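Local coordinates for Rho guanine nucleotide exchange factor 12 (Homo sapiens, PDB 1TXD), which acts as a guanine nucleotide exchange factor for the small GTPase RhoA, the piece here being its DH and PH domains, at residues Q77-L82 / T175-L180; R66-N71 / L132-S137; D104-F109 / R194-K199; A218-R223 / R255-E260. The protein carries 1 engineered substitution. All coordinates share one frame; numbering follows the deposited sequence.

Contact 1. Residues Q77-L82 / T175-L180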
# COMPACT_ATOMS: atom_id res chain seq x y z
N GLN A 77 -19.88 -1.33 -2.52
CA GLN A 77 -21.08 -1.93 -1.88
C GLN A 77 -20.90 -1.95 -0.34
O GLN A 77 -21.80 -1.69 0.38
CB GLN A 77 -21.33 -3.36 -2.40
CG GLN A 77 -22.40 -3.53 -3.54
CD GLN A 77 -23.24 -2.26 -3.84
OE1 GLN A 77 -24.13 -1.89 -3.05
NE2 GLN A 77 -22.94 -1.59 -4.95
N LEU A 78 -19.68 -2.16 0.14
CA LEU A 78 -19.41 -2.14 1.55
C LEU A 78 -19.74 -0.81 2.24
O LEU A 78 -20.50 -0.77 3.24
CB LEU A 78 -17.95 -2.53 1.78
CG LEU A 78 -17.50 -2.65 3.22
CD1 LEU A 78 -16.32 -3.50 3.34
CD2 LEU A 78 -17.24 -1.29 3.84
N HIS A 79 -19.25 0.27 1.66
CA HIS A 79 -19.44 1.63 2.16
C HIS A 79 -20.87 2.14 1.93
O HIS A 79 -21.42 2.83 2.83
CB HIS A 79 -18.39 2.55 1.60
CG HIS A 79 -17.04 2.36 2.22
ND1 HIS A 79 -16.71 2.84 3.47
CD2 HIS A 79 -15.92 1.75 1.75
CE1 HIS A 79 -15.47 2.51 3.76
NE2 HIS A 79 -14.96 1.87 2.72
N ILE A 80 -21.52 1.76 0.84
CA ILE A 80 -22.97 2.00 0.76
C ILE A 80 -23.76 1.25 1.90
O ILE A 80 -24.62 1.85 2.54
CB ILE A 80 -23.53 1.58 -0.59
CG1 ILE A 80 -23.10 2.55 -1.68
CG2 ILE A 80 -25.10 1.48 -0.58
CD1 ILE A 80 -23.27 2.00 -3.08
N GLY A 81 -23.47 -0.04 2.15
CA GLY A 81 -24.15 -0.76 3.21
C GLY A 81 -23.90 -0.13 4.58
O GLY A 81 -24.78 -0.03 5.38
N LEU A 82 -22.67 0.31 4.82
CA LEU A 82 -22.30 0.90 6.07
C LEU A 82 -23.04 2.23 6.26
O LEU A 82 -23.57 2.52 7.35
CB LEU A 82 -20.78 1.12 6.09
CG LEU A 82 -20.18 1.81 7.32
CD1 LEU A 82 -20.80 1.27 8.69
CD2 LEU A 82 -18.66 1.64 7.28
N THR A 175 -7.66 5.56 7.56
CA THR A 175 -6.85 6.25 8.61
C THR A 175 -7.75 7.09 9.52
O THR A 175 -7.38 7.36 10.64
CB THR A 175 -5.79 7.19 8.00
OG1 THR A 175 -6.46 8.26 7.33
CG2 THR A 175 -4.99 6.50 6.87
N LYS A 176 -8.95 7.45 9.04
CA LYS A 176 -9.88 8.34 9.75
C LYS A 176 -10.76 7.64 10.80
O LYS A 176 -11.10 8.20 11.83
CB LYS A 176 -10.77 9.08 8.73
CG LYS A 176 -10.07 10.11 7.81
CD LYS A 176 -9.48 11.26 8.60
CE LYS A 176 -8.50 12.14 7.78
NZ LYS A 176 -9.11 12.84 6.62
N TYR A 177 -11.13 6.38 10.57
CA TYR A 177 -12.04 5.72 11.51
C TYR A 177 -11.58 5.75 12.96
O TYR A 177 -12.38 6.05 13.85
CB TYR A 177 -12.33 4.30 11.07
CG TYR A 177 -13.23 4.22 9.88
CD1 TYR A 177 -14.49 4.85 9.88
CD2 TYR A 177 -12.88 3.50 8.76
CE1 TYR A 177 -15.34 4.74 8.79
CE2 TYR A 177 -13.73 3.42 7.67
CZ TYR A 177 -14.93 4.03 7.69
OH TYR A 177 -15.75 3.94 6.61
N PRO A 178 -10.30 5.48 13.24
CA PRO A 178 -9.87 5.44 14.63
C PRO A 178 -10.10 6.76 15.37
O PRO A 178 -10.48 6.74 16.54
CB PRO A 178 -8.38 5.15 14.53
CG PRO A 178 -8.18 4.52 13.26
CD PRO A 178 -9.21 5.14 12.31
N LEU A 179 -9.87 7.88 14.69
CA LEU A 179 -9.92 9.19 15.31
C LEU A 179 -11.39 9.58 15.53
O LEU A 179 -11.78 10.05 16.60
CB LEU A 179 -9.21 10.21 14.40
CG LEU A 179 -7.83 9.81 13.83
CD1 LEU A 179 -7.40 10.70 12.61
CD2 LEU A 179 -6.78 9.84 14.99
N LEU A 180 -12.20 9.33 14.52
CA LEU A 180 -13.64 9.54 14.63
C LEU A 180 -14.26 8.80 15.81
O LEU A 180 -15.07 9.38 16.54
CB LEU A 180 -14.32 9.11 13.35
CG LEU A 180 -14.00 9.97 12.13
CD1 LEU A 180 -14.30 9.23 10.83
CD2 LEU A 180 -14.75 11.31 12.16
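Tyr177 of helix 169-186 meets His79 and Leu82 of helix 72-90 inside the helical bundle of the DH domain, the RhoGEF fold. The helices stand well apart here. The nearest CA atoms, of Leu82 and Tyr177, are 12.6 Å from each other, so the tyrosine ring spans most of the gap.

The polar part centres on the phenol oxygen. Tyr177 OH lies in the plane of the His79 ring, at its edge, 3.2 Å from His79 CE1. The ND1 atom of His79 is 3.5 Å from the same Tyr177 OH. Both groups have a firmer partner in Glu36 of helix 20-57. One carboxylate oxygen of Glu36 is hydrogen-bonded to the phenol and the other to ND1. This shared acid probably keeps the phenol oxygen at the imidazole edge, and it satisfies both buried polar groups. His79 NE2 is hydrogen-bonded in turn to Gln170.

The apolar part is small. The side chains of Leu82 and Tyr177 come from opposite directions, and CD2 of Leu82 is 3.8 Å from OH of Tyr177 and 4.4 Å from its CZ. The leucine CG is anti to its backbone N (chi1 177°), which sends the branch out toward the tyrosine. Within its own helix, Leu78 covers one face of the imidazole: Leu78 CD2 sits over the centre of the His79 ring, 3.9 Å above its plane.

Contact 2. Residues R66-N71 / L132-S137; sequences RKIFSN and LEMIKS
Ile68 packs against Met134 and Ile135, and both of its branches are used. CG1 of Ile68 lies 3.4 Å from CG of Met134, closer than two carbons normally pack. The two side chains run roughly perpendicular. The other branch turns to the next residue, with CG2 of Ile68 3.6 Å from CG1 of Ile135. The tip carbon CD1 of Ile68 touches both partners, 3.8 Å from Met134 CG and 4.0 Å from Ile135 CG1.

A chi1 of -178° points the Met134 chain at helix 62-69. The chain then bends at chi2 and again at chi3, which brings CE to 4.1 Å from CB of Lys67. The contact joins helix 62-69 to helix 128-141 in the all-helical DH domain, where the backbones approach to 6.3 Å between CA of Ile68 and CA of Met134.

Further out, the Lys67 side chain continues to Phe130, where it makes a cation-pi contact, while its carbonyl oxygen accepts a hydrogen bond from Asn127 ND2. Leu163 and Ile167 touch Ile135. The same CG2 of Ile68 also sits over the centre of the Phe69 ring, 3.7 Å above the plane, and that ring meets Tyr51 of helix 20-57 edge-to-face.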
# COMPACT_ATOMS: atom_id res chain seq x y z
N ARG A 66 -8.78 -5.24 -14.10
CA ARG A 66 -8.47 -5.81 -12.81
C ARG A 66 -7.28 -5.19 -12.17
O ARG A 66 -7.31 -4.89 -10.98
CB ARG A 66 -8.25 -7.31 -12.92
CG ARG A 66 -7.83 -7.97 -11.67
CD ARG A 66 -7.98 -9.50 -11.65
NE ARG A 66 -7.70 -10.19 -12.91
CZ ARG A 66 -6.50 -10.43 -13.39
NH1 ARG A 66 -5.43 -10.06 -12.73
NH2 ARG A 66 -6.37 -11.06 -14.54
N LYS A 67 -6.26 -4.92 -12.97
CA LYS A 67 -5.06 -4.32 -12.41
C LYS A 67 -5.35 -2.83 -12.05
O LYS A 67 -4.76 -2.34 -11.12
CB LYS A 67 -3.91 -4.40 -13.39
CG LYS A 67 -3.10 -5.68 -13.31
CD LYS A 67 -2.12 -5.63 -12.08
CE LYS A 67 -1.40 -6.90 -11.95
NZ LYS A 67 -0.65 -7.12 -10.61
N ILE A 68 -6.31 -2.15 -12.71
CA ILE A 68 -6.51 -0.70 -12.40
C ILE A 68 -7.51 -0.48 -11.22
O ILE A 68 -7.17 0.19 -10.24
CB ILE A 68 -6.87 0.09 -13.64
CG1 ILE A 68 -5.65 0.09 -14.60
CG2 ILE A 68 -7.27 1.50 -13.26
CD1 ILE A 68 -5.91 0.78 -15.85
N PHE A 69 -8.63 -1.19 -11.28
CA PHE A 69 -9.79 -1.03 -10.40
C PHE A 69 -10.08 -2.13 -9.40
O PHE A 69 -10.89 -1.94 -8.49
CB PHE A 69 -11.06 -0.92 -11.30
CG PHE A 69 -11.04 0.27 -12.20
CD1 PHE A 69 -11.12 1.58 -11.66
CD2 PHE A 69 -10.97 0.11 -13.61
CE1 PHE A 69 -11.07 2.71 -12.51
CE2 PHE A 69 -10.91 1.22 -14.48
CZ PHE A 69 -11.00 2.53 -13.94
N SER A 70 -9.49 -3.31 -9.63
CA SER A 70 -9.59 -4.46 -8.72
C SER A 70 -10.97 -4.60 -8.16
O SER A 70 -12.01 -4.81 -8.92
CB SER A 70 -8.46 -4.39 -7.66
OG SER A 70 -8.59 -3.23 -6.77
N ASN A 71 -11.05 -4.49 -6.85
CA ASN A 71 -12.29 -4.75 -6.11
C ASN A 71 -12.99 -3.46 -5.73
O ASN A 71 -13.65 -3.44 -4.73
CB ASN A 71 -12.05 -5.60 -4.88
CG ASN A 71 -11.30 -4.87 -3.82
OD1 ASN A 71 -10.61 -3.92 -4.12
ND2 ASN A 71 -11.55 -5.21 -2.56
N LEU A 132 -1.73 2.28 -10.17
CA LEU A 132 -1.31 3.62 -10.58
C LEU A 132 -0.28 3.45 -11.70
O LEU A 132 -0.11 4.33 -12.51
CB LEU A 132 -0.67 4.39 -9.41
CG LEU A 132 -1.60 4.90 -8.30
CD1 LEU A 132 -0.96 5.93 -7.50
CD2 LEU A 132 -2.96 5.43 -8.77
N GLU A 133 0.44 2.35 -11.69
CA GLU A 133 1.48 2.15 -12.67
C GLU A 133 0.87 1.64 -13.94
O GLU A 133 1.35 1.96 -15.00
CB GLU A 133 2.61 1.24 -12.13
CG GLU A 133 3.40 0.54 -13.24
CD GLU A 133 4.37 1.45 -13.93
OE1 GLU A 133 4.97 2.33 -13.21
OE2 GLU A 133 4.57 1.24 -15.18
N MET A 134 -0.22 0.89 -13.83
CA MET A 134 -0.92 0.41 -15.00
C MET A 134 -1.63 1.57 -15.71
O MET A 134 -1.68 1.60 -16.89
CB MET A 134 -1.95 -0.65 -14.61
CG MET A 134 -2.67 -1.24 -15.69
SD MET A 134 -1.64 -1.82 -17.05
CE MET A 134 -1.47 -3.64 -16.64
N ILE A 135 -2.25 2.47 -14.97
CA ILE A 135 -2.79 3.70 -15.53
C ILE A 135 -1.73 4.45 -16.33
O ILE A 135 -2.01 4.75 -17.46
CB ILE A 135 -3.42 4.59 -14.42
CG1 ILE A 135 -4.63 3.91 -13.76
CG2 ILE A 135 -3.74 6.00 -14.91
CD1 ILE A 135 -4.86 4.52 -12.35
N LYS A 136 -0.53 4.74 -15.77
CA LYS A 136 0.53 5.38 -16.53
C LYS A 136 0.95 4.61 -17.76
O LYS A 136 1.21 5.23 -18.79
CB LYS A 136 1.82 5.57 -15.70
CG LYS A 136 1.73 6.57 -14.56
CD LYS A 136 3.07 7.34 -14.40
CE LYS A 136 4.15 6.46 -13.78
NZ LYS A 136 5.56 7.06 -13.83
N SER A 137 1.04 3.28 -17.66
CA SER A 137 1.53 2.50 -18.77
C SER A 137 0.47 2.49 -19.85
O SER A 137 0.83 2.59 -21.00
CB SER A 137 2.04 1.09 -18.40
OG SER A 137 1.00 0.21 -18.07

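Contact 3. Residues D104-F109 / R194-K199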
# COMPACT_ATOMS: atom_id res chain seq x y z
N ASP A 104 -23.59 -0.68 17.70
CA ASP A 104 -23.58 -0.54 16.25
C ASP A 104 -22.13 -0.47 15.74
O ASP A 104 -21.78 -1.14 14.82
CB ASP A 104 -24.36 0.69 15.81
CG ASP A 104 -25.73 0.71 16.38
OD1 ASP A 104 -26.49 -0.25 16.14
OD2 ASP A 104 -26.12 1.65 17.11
N LEU A 105 -21.31 0.31 16.42
CA LEU A 105 -19.90 0.41 16.08
C LEU A 105 -19.20 -0.93 16.18
O LEU A 105 -18.32 -1.23 15.38
CB LEU A 105 -19.23 1.42 16.99
CG LEU A 105 -19.73 2.86 16.87
CD1 LEU A 105 -19.02 3.66 17.90
CD2 LEU A 105 -19.49 3.44 15.51
N LEU A 106 -19.62 -1.74 17.14
CA LEU A 106 -19.09 -3.08 17.28
C LEU A 106 -19.56 -4.03 16.17
O LEU A 106 -18.80 -4.88 15.74
CB LEU A 106 -19.43 -3.65 18.67
CG LEU A 106 -18.52 -3.12 19.78
CD1 LEU A 106 -18.84 -3.78 21.17
CD2 LEU A 106 -17.03 -3.28 19.44
N THR A 107 -20.80 -3.88 15.71
CA THR A 107 -21.28 -4.59 14.52
C THR A 107 -20.56 -4.19 13.21
O THR A 107 -20.30 -5.05 12.33
CB THR A 107 -22.81 -4.36 14.39
OG1 THR A 107 -23.46 -4.92 15.53
CG2 THR A 107 -23.40 -5.16 13.25
N TRP A 108 -20.23 -2.90 13.07
CA TRP A 108 -19.62 -2.36 11.88
C TRP A 108 -18.14 -2.71 11.78
O TRP A 108 -17.64 -3.01 10.69
CB TRP A 108 -19.80 -0.83 11.80
CG TRP A 108 -21.21 -0.42 11.80
CD1 TRP A 108 -22.27 -1.18 11.45
CD2 TRP A 108 -21.74 0.86 12.18
NE1 TRP A 108 -23.44 -0.47 11.60
CE2 TRP A 108 -23.14 0.79 12.02
CE3 TRP A 108 -21.19 2.06 12.61
CZ2 TRP A 108 -24.00 1.87 12.31
CZ3 TRP A 108 -22.03 3.13 12.90
CH2 TRP A 108 -23.42 3.03 12.74
N PHE A 109 -17.46 -2.72 12.93
CA PHE A 109 -16.00 -2.71 12.98
C PHE A 109 -15.35 -3.81 13.80
O PHE A 109 -14.13 -3.75 14.04
CB PHE A 109 -15.53 -1.33 13.51
CG PHE A 109 -15.95 -0.18 12.65
CD1 PHE A 109 -15.61 -0.14 11.30
CD2 PHE A 109 -16.67 0.89 13.19
CE1 PHE A 109 -15.99 0.91 10.51
CE2 PHE A 109 -17.06 1.94 12.41
CZ PHE A 109 -16.71 1.97 11.06
N ARG A 194 -19.24 3.76 26.68
CA ARG A 194 -17.90 4.24 26.33
C ARG A 194 -16.93 3.09 26.09
O ARG A 194 -16.13 3.16 25.16
CB ARG A 194 -17.33 5.17 27.39
CG ARG A 194 -15.86 5.61 27.15
CD ARG A 194 -15.07 5.91 28.43
NE ARG A 194 -15.28 7.29 28.86
CZ ARG A 194 -15.81 7.66 30.04
NH1 ARG A 194 -16.20 6.78 30.97
NH2 ARG A 194 -15.95 8.96 30.30
N GLU A 195 -16.99 2.06 26.92
CA GLU A 195 -16.10 0.91 26.73
C GLU A 195 -16.25 0.24 25.35
O GLU A 195 -15.29 -0.24 24.80
CB GLU A 195 -16.29 -0.15 27.82
CG GLU A 195 -14.99 -0.74 28.37
CD GLU A 195 -13.80 0.23 28.34
OE1 GLU A 195 -13.78 1.20 29.12
OE2 GLU A 195 -12.89 0.02 27.51
N LYS A 196 -17.48 0.21 24.85
CA LYS A 196 -17.79 -0.37 23.57
C LYS A 196 -17.23 0.48 22.44
O LYS A 196 -16.68 -0.04 21.45
CB LYS A 196 -19.30 -0.48 23.40
CG LYS A 196 -19.92 -1.59 24.21
CD LYS A 196 -21.41 -1.35 24.38
CE LYS A 196 -22.00 -2.29 25.45
NZ LYS A 196 -23.31 -2.84 25.02
N VAL A 197 -17.40 1.80 22.59
CA VAL A 197 -16.92 2.74 21.59
C VAL A 197 -15.43 2.58 21.47
O VAL A 197 -14.92 2.38 20.35
CB VAL A 197 -17.30 4.21 21.90
CG1 VAL A 197 -16.61 5.17 20.95
CG2 VAL A 197 -18.82 4.41 21.79
N LYS A 198 -14.72 2.60 22.60
CA LYS A 198 -13.25 2.46 22.59
C LYS A 198 -12.78 1.10 22.08
O LYS A 198 -11.70 1.01 21.51
CB LYS A 198 -12.65 2.71 23.97
CG LYS A 198 -12.66 4.17 24.36
CD LYS A 198 -12.13 4.40 25.78
CE LYS A 198 -10.60 4.49 25.83
NZ LYS A 198 -10.15 4.95 27.19
N LYS A 199 -13.58 0.05 22.29
CA LYS A 199 -13.23 -1.27 21.79
C LYS A 199 -13.27 -1.27 20.24
O LYS A 199 -12.32 -1.71 19.59
CB LYS A 199 -14.16 -2.35 22.39
CG LYS A 199 -14.02 -3.79 21.80
CD LYS A 199 -14.46 -4.85 22.82
CE LYS A 199 -15.22 -6.06 22.20
NZ LYS A 199 -14.54 -6.63 21.02
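Leu106 lies across the stem of Lys196, its CD1 atom 3.9 Å from CG of Lys196. This is apolar helix-helix packing in the DH helical bundle, between helix 102-109 and helix 191-230. The short segments run nearly parallel, with 19° between their directions and 8.8 Å between their axes.

The second methyl of Leu106 reaches further along the partner helix. Leu106 CD2 is 3.8 Å from the backbone O of Lys196 and 3.9 Å from CG of Lys199. The leucine thus fits between two lysine stems one turn apart. With chi1 at 172°, the Lys199 stem leaves its helix opposite the backbone N and runs beside that methyl. Replacing Leu106 with an alanine would probably open a gap between the helices and leave the stems of Lys196 and Lys199 without their apolar cover.

The charged ends go elsewhere. Lys196 NZ forms a salt bridge with Glu103, just before the segment, and Lys199 NZ makes a weak hydrogen bond to His203.

Leu105 serves the more buried side. It also touches Leu32 of helix 20-57, while Val197 packs on Ile184 and Ala185 of helix 169-186. Between these two residues a single leucine methyl faces both valine branches: Leu105 CD1 is 4.0 Å from CG2 of Val197 and 4.2 Å from its CG1.

Contact 4. Residues A218-R223 / R255-E260; sequences AENKQR and RKMIHE
Arg223 and Glu260 face each other as opposite charges, yet no N-H of the arginine points at the acid. Arg223 NE and Glu260 OE2 are 3.6 Å apart, a long salt bridge. The carboxylate oxygen lies well out of the guanidinium plane, and the two planes are 56° apart. The attraction is probably one of charge alone, and Arg223 NE is buried without a hydrogen-bond partner. The other carboxylate oxygen, Glu260 OE1, is hydrogen-bonded to Tyr276. On one face of the guanidinium lies the carbonyl oxygen of Glu219, 3.7 Å above the plane and over its centre.

The direct hydrogen bond comes from Asn220. Its ND2 donates to the backbone O of Met257 at 2.8 Å, with an N-H...O angle of 145°. The donor comes in tilted from the carbonyl plane. The amide reaches the strand because chi1 of -168° swings CG away from the backbone N. The amide oxygen OD1 rests 3.3 Å from CB of Met257. A leucine in place of Asn220 has no donor for the Met257 carbonyl, which would probably be left without this mate, the helix being held less firmly to the strand.

Lys221 and Lys256 touch through their stems, with the CE atoms of the two lysines 3.6 Å apart. Their like-charged NZ atoms probably repel mildly.

Strand 257-266 carries a classic beta bulge at Ile258 and His259, which pair with the single residue Leu279 of strand 275-280. Here the long C-terminal helix of the DH domain meets the first strand of the PH beta sandwich, the interdomain junction of a DH-PH exchange factor.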
# COMPACT_ATOMS: atom_id res chain seq x y z
N ALA A 218 2.84 -5.17 -0.63
CA ALA A 218 2.61 -4.88 -2.03
C ALA A 218 3.53 -3.80 -2.64
O ALA A 218 3.96 -3.96 -3.75
CB ALA A 218 1.14 -4.54 -2.27
N GLU A 219 3.79 -2.70 -1.98
CA GLU A 219 4.76 -1.75 -2.53
C GLU A 219 6.15 -2.41 -2.78
O GLU A 219 6.87 -2.02 -3.72
CB GLU A 219 4.97 -0.57 -1.55
CG GLU A 219 3.75 0.35 -1.49
CD GLU A 219 3.89 1.41 -0.41
OE1 GLU A 219 3.27 2.49 -0.53
OE2 GLU A 219 4.60 1.15 0.57
N ASN A 220 6.55 -3.37 -1.95
CA ASN A 220 7.82 -4.06 -2.16
C ASN A 220 7.76 -4.90 -3.42
O ASN A 220 8.69 -4.84 -4.20
CB ASN A 220 8.23 -4.91 -0.93
CG ASN A 220 9.71 -5.41 -1.00
OD1 ASN A 220 10.26 -5.71 -2.08
ND2 ASN A 220 10.34 -5.53 0.16
N LYS A 221 6.65 -5.62 -3.66
CA LYS A 221 6.51 -6.44 -4.86
C LYS A 221 6.42 -5.63 -6.15
O LYS A 221 6.87 -6.09 -7.19
CB LYS A 221 5.26 -7.35 -4.82
CG LYS A 221 5.36 -8.44 -3.75
CD LYS A 221 4.00 -9.13 -3.50
CE LYS A 221 3.95 -9.80 -2.13
NZ LYS A 221 3.37 -11.17 -2.21
N GLN A 222 5.76 -4.47 -6.09
CA GLN A 222 5.56 -3.66 -7.30
C GLN A 222 6.89 -2.98 -7.68
O GLN A 222 7.21 -2.76 -8.87
CB GLN A 222 4.40 -2.69 -7.09
CG GLN A 222 3.90 -1.98 -8.37
CD GLN A 222 4.84 -0.85 -8.79
OE1 GLN A 222 5.28 -0.06 -7.93
NE2 GLN A 222 5.24 -0.83 -10.06
N ARG A 223 7.72 -2.69 -6.68
CA ARG A 223 9.05 -2.16 -6.96
C ARG A 223 9.86 -3.17 -7.74
O ARG A 223 10.45 -2.86 -8.77
CB ARG A 223 9.77 -1.83 -5.68
CG ARG A 223 9.54 -0.42 -5.22
CD ARG A 223 10.59 -0.00 -4.17
NE ARG A 223 10.56 -0.91 -3.01
CZ ARG A 223 9.84 -0.74 -1.87
NH1 ARG A 223 9.04 0.32 -1.68
NH2 ARG A 223 9.93 -1.64 -0.89
N ARG A 255 11.01 -14.16 -5.81
CA ARG A 255 11.48 -14.06 -4.44
C ARG A 255 11.27 -12.64 -3.93
O ARG A 255 11.23 -11.69 -4.71
CB ARG A 255 12.97 -14.44 -4.36
CG ARG A 255 13.93 -13.50 -5.10
CD ARG A 255 14.27 -13.95 -6.52
NE ARG A 255 15.23 -15.05 -6.52
CZ ARG A 255 15.66 -15.69 -7.59
NH1 ARG A 255 15.20 -15.39 -8.80
NH2 ARG A 255 16.54 -16.67 -7.46
N LYS A 256 11.16 -12.48 -2.62
CA LYS A 256 10.94 -11.16 -2.04
C LYS A 256 12.26 -10.41 -1.88
O LYS A 256 13.29 -11.03 -1.62
CB LYS A 256 10.19 -11.27 -0.71
CG LYS A 256 8.69 -11.57 -0.88
CD LYS A 256 7.90 -11.41 0.41
CE LYS A 256 6.51 -10.84 0.15
NZ LYS A 256 5.63 -10.91 1.34
N MET A 257 12.21 -9.09 -2.08
CA MET A 257 13.36 -8.20 -1.88
C MET A 257 13.44 -7.76 -0.43
O MET A 257 12.43 -7.42 0.18
CB MET A 257 13.25 -6.96 -2.79
CG MET A 257 14.21 -5.77 -2.49
SD MET A 257 14.05 -4.46 -3.81
CE MET A 257 14.93 -5.19 -5.04
N ILE A 258 14.66 -7.79 0.11
CA ILE A 258 14.93 -7.45 1.50
C ILE A 258 15.65 -6.11 1.63
O ILE A 258 15.40 -5.35 2.57
CB ILE A 258 15.74 -8.59 2.15
CG1 ILE A 258 14.79 -9.74 2.51
CG2 ILE A 258 16.54 -8.11 3.40
CD1 ILE A 258 14.48 -10.67 1.37
N HIS A 259 16.54 -5.81 0.68
CA HIS A 259 17.29 -4.57 0.71
C HIS A 259 17.69 -4.11 -0.70
O HIS A 259 17.72 -4.91 -1.63
CB HIS A 259 18.54 -4.73 1.60
CG HIS A 259 19.09 -3.44 2.11
ND1 HIS A 259 19.99 -2.68 1.39
CD2 HIS A 259 18.83 -2.75 3.24
CE1 HIS A 259 20.28 -1.58 2.07
NE2 HIS A 259 19.59 -1.60 3.20
N GLU A 260 18.00 -2.83 -0.83
CA GLU A 260 18.54 -2.28 -2.07
C GLU A 260 19.32 -0.98 -1.82
O GLU A 260 19.04 -0.24 -0.87
CB GLU A 260 17.42 -2.01 -3.06
CG GLU A 260 16.52 -0.85 -2.66
CD GLU A 260 15.28 -0.73 -3.50
OE1 GLU A 260 15.41 -0.57 -4.73
OE2 GLU A 260 14.18 -0.80 -2.94

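How the contacts relate
Contacts 1, 2 and 3 lie in the DH domain, and their segments alternate along the chain, so the bundle is interlaced. Contacts 1 and 3 are neighbours, with centres about 13 Å apart. They touch where Leu82 packs on Trp108 and Tyr177 on Phe109. Contact 2 is about 23 Å from contact 1 and 35 Å from contact 3, centre to centre. Contact 4 opens after the others have closed and joins the DH domain to the PH domain. It shares helix 191-230 with contact 3, although their centres are about 36 Å apart. That long helix therefore links the bundle to the PH domain. Contact 4 also touches contact 2, through Gln222 and Glu133.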